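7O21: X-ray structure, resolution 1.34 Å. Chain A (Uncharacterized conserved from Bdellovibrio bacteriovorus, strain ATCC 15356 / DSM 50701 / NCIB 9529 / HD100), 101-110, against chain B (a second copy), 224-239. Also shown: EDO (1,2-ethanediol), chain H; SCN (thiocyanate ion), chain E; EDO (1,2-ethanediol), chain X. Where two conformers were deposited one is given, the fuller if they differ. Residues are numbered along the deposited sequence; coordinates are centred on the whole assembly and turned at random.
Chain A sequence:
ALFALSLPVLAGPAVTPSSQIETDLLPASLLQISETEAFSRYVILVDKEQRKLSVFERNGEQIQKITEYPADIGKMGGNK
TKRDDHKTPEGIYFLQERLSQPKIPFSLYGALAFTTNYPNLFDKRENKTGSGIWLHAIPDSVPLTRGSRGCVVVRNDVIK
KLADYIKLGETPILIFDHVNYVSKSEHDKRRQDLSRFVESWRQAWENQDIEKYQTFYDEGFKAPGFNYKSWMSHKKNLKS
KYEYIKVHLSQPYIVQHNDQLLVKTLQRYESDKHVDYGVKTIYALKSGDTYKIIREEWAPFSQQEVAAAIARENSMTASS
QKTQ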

# COMPACT_ATOMS: atom_id res chain seq x y z
N GLN A 101 -7.96 19.22 8.74
CA GLN A 101 -8.62 19.22 10.03
C GLN A 101 -10.00 18.60 9.88
O GLN A 101 -10.64 18.74 8.84
CB GLN A 101 -8.75 20.64 10.56
CG GLN A 101 -7.44 21.24 11.01
CD GLN A 101 -6.50 21.66 9.89
OE1 GLN A 101 -6.84 22.51 9.07
NE2 GLN A 101 -5.31 21.06 9.85
N PRO A 102 -10.51 17.92 10.93
CA PRO A 102 -9.92 17.79 12.26
C PRO A 102 -9.01 16.58 12.40
O PRO A 102 -8.55 16.31 13.50
CB PRO A 102 -11.15 17.60 13.15
CG PRO A 102 -12.08 16.81 12.29
CD PRO A 102 -11.84 17.29 10.87
N LYS A 103 -8.77 15.87 11.31
CA LYS A 103 -7.93 14.66 11.39
C LYS A 103 -6.50 15.00 11.76
O LYS A 103 -5.93 14.26 12.48
CB LYS A 103 -8.00 13.87 10.08
CG LYS A 103 -9.34 13.22 9.78
CD LYS A 103 -9.86 12.36 10.91
CE LYS A 103 -11.25 11.84 10.67
NZ LYS A 103 -11.99 11.50 11.90
N ILE A 104 -5.97 16.09 11.25
CA ILE A 104 -4.58 16.43 11.51
C ILE A 104 -4.45 17.84 12.08
O ILE A 104 -5.23 18.73 11.71
CB ILE A 104 -3.69 16.24 10.27
CG1 ILE A 104 -4.22 17.04 9.09
CG2 ILE A 104 -3.60 14.76 9.90
CD1 ILE A 104 -3.21 17.16 7.94
N PRO A 105 -3.50 18.07 12.98
CA PRO A 105 -3.39 19.39 13.63
C PRO A 105 -2.86 20.45 12.68
O PRO A 105 -1.81 20.29 12.05
CB PRO A 105 -2.41 19.13 14.78
CG PRO A 105 -1.63 17.91 14.37
CD PRO A 105 -2.61 17.07 13.59
N PHE A 106 -3.56 21.59 12.65
CA PHE A 106 -3.07 22.75 11.91
C PHE A 106 -1.71 23.21 12.42
O PHE A 106 -0.91 23.72 11.63
CB PHE A 106 -4.09 23.89 12.06
CG PHE A 106 -3.81 25.07 11.17
CD1 PHE A 106 -3.01 26.11 11.61
CD2 PHE A 106 -4.38 25.15 9.91
CE1 PHE A 106 -2.76 27.21 10.80
CE2 PHE A 106 -4.14 26.23 9.09
CZ PHE A 106 -3.32 27.27 9.54
N SER A 107 -1.44 23.06 13.72
CA SER A 107 -0.18 23.56 14.26
C SER A 107 1.02 22.88 13.62
O SER A 107 2.10 23.48 13.52
CB SER A 107 -0.15 23.36 15.78
OG SER A 107 -0.26 21.97 16.11
N LEU A 108 0.85 21.63 13.17
CA LEU A 108 1.94 20.90 12.54
C LEU A 108 1.86 20.89 11.02
O LEU A 108 2.90 20.81 10.37
CB LEU A 108 1.95 19.44 13.02
CG LEU A 108 2.11 19.17 14.52
CD1 LEU A 108 2.19 17.67 14.75
CD2 LEU A 108 3.34 19.86 15.05
N TYR A 109 0.65 20.95 10.46
CA TYR A 109 0.46 20.65 9.04
C TYR A 109 -0.25 21.77 8.29
O TYR A 109 -0.47 21.64 7.08
CB TYR A 109 -0.30 19.32 8.88
CG TYR A 109 0.46 18.20 9.52
CD1 TYR A 109 1.71 17.82 9.06
CD2 TYR A 109 -0.07 17.52 10.63
CE1 TYR A 109 2.42 16.82 9.66
CE2 TYR A 109 0.64 16.51 11.23
CZ TYR A 109 1.87 16.16 10.74
OH TYR A 109 2.61 15.17 11.32
N GLY A 110 -0.61 22.85 8.97
CA GLY A 110 -1.41 23.85 8.30
C GLY A 110 -2.70 23.27 7.75
O GLY A 110 -3.27 22.32 8.29
N PRO B 224 -0.10 7.70 10.99
CA PRO B 224 0.44 8.63 9.99
C PRO B 224 0.36 10.05 10.50
O PRO B 224 -0.73 10.55 10.79
CB PRO B 224 -0.48 8.41 8.78
CG PRO B 224 -1.00 6.99 8.95
CD PRO B 224 -1.15 6.82 10.45
N GLY B 225 1.51 10.72 10.66
CA GLY B 225 1.53 12.08 11.15
C GLY B 225 1.69 12.24 12.64
O GLY B 225 1.78 13.40 13.11
N PHE B 226 1.71 11.15 13.42
CA PHE B 226 1.61 11.26 14.87
C PHE B 226 2.55 10.29 15.58
O PHE B 226 2.83 9.19 15.10
CB PHE B 226 0.21 10.88 15.35
CG PHE B 226 -0.88 11.83 14.91
CD1 PHE B 226 -1.09 13.02 15.60
CD2 PHE B 226 -1.67 11.55 13.81
CE1 PHE B 226 -2.09 13.89 15.22
CE2 PHE B 226 -2.67 12.42 13.41
CZ PHE B 226 -2.89 13.60 14.12
N ASN B 227 2.97 10.70 16.77
CA ASN B 227 3.43 9.81 17.83
C ASN B 227 2.48 9.97 19.02
O ASN B 227 1.48 10.69 18.94
CB ASN B 227 4.90 10.06 18.19
CG ASN B 227 5.18 11.51 18.54
OD1 ASN B 227 4.34 12.20 19.09
ND2 ASN B 227 6.39 11.97 18.21
N TYR B 228 2.79 9.28 20.12
CA TYR B 228 1.93 9.36 21.30
C TYR B 228 1.72 10.81 21.74
O TYR B 228 0.59 11.23 22.00
CB TYR B 228 2.53 8.52 22.43
CG TYR B 228 1.79 8.58 23.75
CD1 TYR B 228 2.03 9.61 24.65
CD2 TYR B 228 0.88 7.59 24.11
CE1 TYR B 228 1.38 9.66 25.86
CE2 TYR B 228 0.23 7.64 25.33
CZ TYR B 228 0.49 8.67 26.20
OH TYR B 228 -0.16 8.73 27.41
N LYS B 229 2.81 11.59 21.79
CA LYS B 229 2.70 12.95 22.32
C LYS B 229 1.85 13.84 21.42
O LYS B 229 1.00 14.59 21.90
CB LYS B 229 4.07 13.59 22.57
CG LYS B 229 4.87 12.95 23.70
CD LYS B 229 5.32 11.53 23.36
CE LYS B 229 5.86 11.44 21.93
NZ LYS B 229 6.21 10.06 21.54
N SER B 230 2.11 13.82 20.11
CA SER B 230 1.35 14.69 19.22
C SER B 230 -0.10 14.23 19.08
O SER B 230 -1.00 15.05 18.88
CB SER B 230 2.05 14.84 17.87
OG SER B 230 2.22 13.58 17.23
N TRP B 231 -0.33 12.92 19.17
CA TRP B 231 -1.70 12.40 19.15
C TRP B 231 -2.49 12.93 20.35
O TRP B 231 -3.60 13.47 20.19
CB TRP B 231 -1.65 10.87 19.15
CG TRP B 231 -2.98 10.17 19.08
CD1 TRP B 231 -3.76 9.77 20.13
CD2 TRP B 231 -3.66 9.76 17.89
NE1 TRP B 231 -4.89 9.15 19.66
CE2 TRP B 231 -4.85 9.12 18.29
CE3 TRP B 231 -3.38 9.87 16.52
CZ2 TRP B 231 -5.76 8.60 17.37
CZ3 TRP B 231 -4.29 9.36 15.61
CH2 TRP B 231 -5.47 8.72 16.04
N MET B 232 -1.93 12.81 21.55
CA MET B 232 -2.63 13.29 22.74
C MET B 232 -2.76 14.81 22.72
O MET B 232 -3.81 15.35 23.09
CB MET B 232 -1.94 12.80 24.01
CG MET B 232 -1.89 11.28 24.15
SD MET B 232 -3.51 10.54 23.91
CE MET B 232 -3.03 8.83 23.64
N SER B 233 -1.72 15.51 22.28
CA SER B 233 -1.83 16.97 22.19
C SER B 233 -2.95 17.38 21.25
O SER B 233 -3.71 18.31 21.55
CB SER B 233 -0.50 17.56 21.70
OG SER B 233 -0.62 18.94 21.45
N HIS B 234 -3.07 16.71 20.10
CA HIS B 234 -4.13 17.05 19.16
C HIS B 234 -5.50 16.75 19.77
O HIS B 234 -6.44 17.54 19.61
CB HIS B 234 -3.92 16.27 17.85
CG HIS B 234 -4.92 16.57 16.79
ND1 HIS B 234 -5.24 17.85 16.41
CD2 HIS B 234 -5.67 15.75 16.02
CE1 HIS B 234 -6.15 17.81 15.45
NE2 HIS B 234 -6.43 16.55 15.19
N LYS B 235 -5.64 15.63 20.48
CA LYS B 235 -6.93 15.32 21.08
C LYS B 235 -7.32 16.39 22.10
O LYS B 235 -8.49 16.80 22.15
CB LYS B 235 -6.91 13.93 21.71
CG LYS B 235 -6.84 12.79 20.69
CD LYS B 235 -7.95 12.90 19.65
CE LYS B 235 -8.16 11.57 18.94
NZ LYS B 235 -7.80 11.67 17.50
N LYS B 236 -6.35 16.89 22.87
CA LYS B 236 -6.63 17.93 23.86
C LYS B 236 -7.00 19.24 23.20
O LYS B 236 -7.90 19.96 23.66
CB LYS B 236 -5.41 18.12 24.75
CG LYS B 236 -5.21 17.03 25.78
CD LYS B 236 -3.88 17.21 26.49
CE LYS B 236 -3.53 16.01 27.35
NZ LYS B 236 -2.16 16.13 27.93
N ASN B 237 -6.30 19.59 22.11
CA ASN B 237 -6.63 20.81 21.38
C ASN B 237 -8.01 20.73 20.76
O ASN B 237 -8.78 21.70 20.80
CB ASN B 237 -5.56 21.08 20.32
CG ASN B 237 -5.73 22.41 19.64
OD1 ASN B 237 -5.95 22.49 18.43
ND2 ASN B 237 -5.64 23.49 20.42
N LEU B 238 -8.37 19.58 20.19
CA LEU B 238 -9.70 19.43 19.64
C LEU B 238 -10.76 19.67 20.70
O LEU B 238 -11.77 20.33 20.45
CB LEU B 238 -9.87 18.03 19.04
CG LEU B 238 -9.15 17.80 17.70
CD1 LEU B 238 -9.22 16.34 17.30
CD2 LEU B 238 -9.77 18.68 16.64
N LYS B 239 -10.55 19.13 21.91
CA LYS B 239 -11.52 19.34 22.99
C LYS B 239 -11.67 20.82 23.32
O LYS B 239 -12.77 21.27 23.67
CB LYS B 239 -11.10 18.57 24.24
CG LYS B 239 -12.12 18.64 25.39
CD LYS B 239 -11.60 17.98 26.66
CE LYS B 239 -12.63 18.06 27.78
NZ LYS B 239 -12.37 17.09 28.88
C1 EDO H . -8.15 20.86 14.66
O1 EDO H . -9.33 21.34 14.05
C2 EDO H . -6.97 21.67 14.15
O2 EDO H . -5.84 21.53 14.98
S SCN E . 4.82 11.58 8.50
C SCN E . 4.76 13.09 9.23
N SCN E . 4.71 14.13 9.71
C1 EDO X . 0.25 5.70 28.11
O1 EDO X . -0.53 6.36 29.11
C2 EDO X . 0.31 4.20 28.38
O2 EDO X . -1.00 3.75 28.73

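His B234 is the centre of this contact. It stands on one side of the chain B helix with its CA-to-CB bond toward chain A, and chi1 in the t well (-178°) with chi2 at 50° carries the imidazole out to the loop at Pro A102 to Pro A105. There the ring works in two ways. At its edge, His B234 NE2 donates a hydrogen bond to Pro A102 O (2.7 Å), so NE2 carries a proton. Over one face of the His B234 ring lies Pro A105, whose CD sits 3.9 Å from that ring's centroid and almost on the ring normal, a CH-pi contact. Histidine suits the place because a flat ring can offer a polar edge and a packing face together.

The loop brings several groups to the helix. A cis peptide bond precedes Pro A102, whose CB also packs 3.9 Å from Leu B238 CD2, one helical turn beyond the histidine. Pro A105 is the N-cap of a short helix; its ring leaves no amide hydrogen to satisfy, and its CD also reaches Phe B226 CZ at 3.5 Å. Phe B226, with chi1 m (-67°), starts sideways, yet its long side chain brings the ring tip to the loop, where CE2 lies 4.3 Å from Ile A104 CG2. Within chain A, Gln A101 folds back, chi1 m and chi2 p, so that NE2 donates to both Ile A104 O (3.0 Å) and Gly A110 O (2.9 Å), tying the loop together.

Tyr A109, chi1 m, points toward chain B and places OH 2.7 Å from Gly B225 O and 2.8 Å from the thiocyanate N; its single proton could serve either. Gly B225 suits this spot: its backbone angles (92/-4) would jam a CB against the preceding carbonyl, and an ideal CB would lie 3.4 Å from Tyr A109 OH.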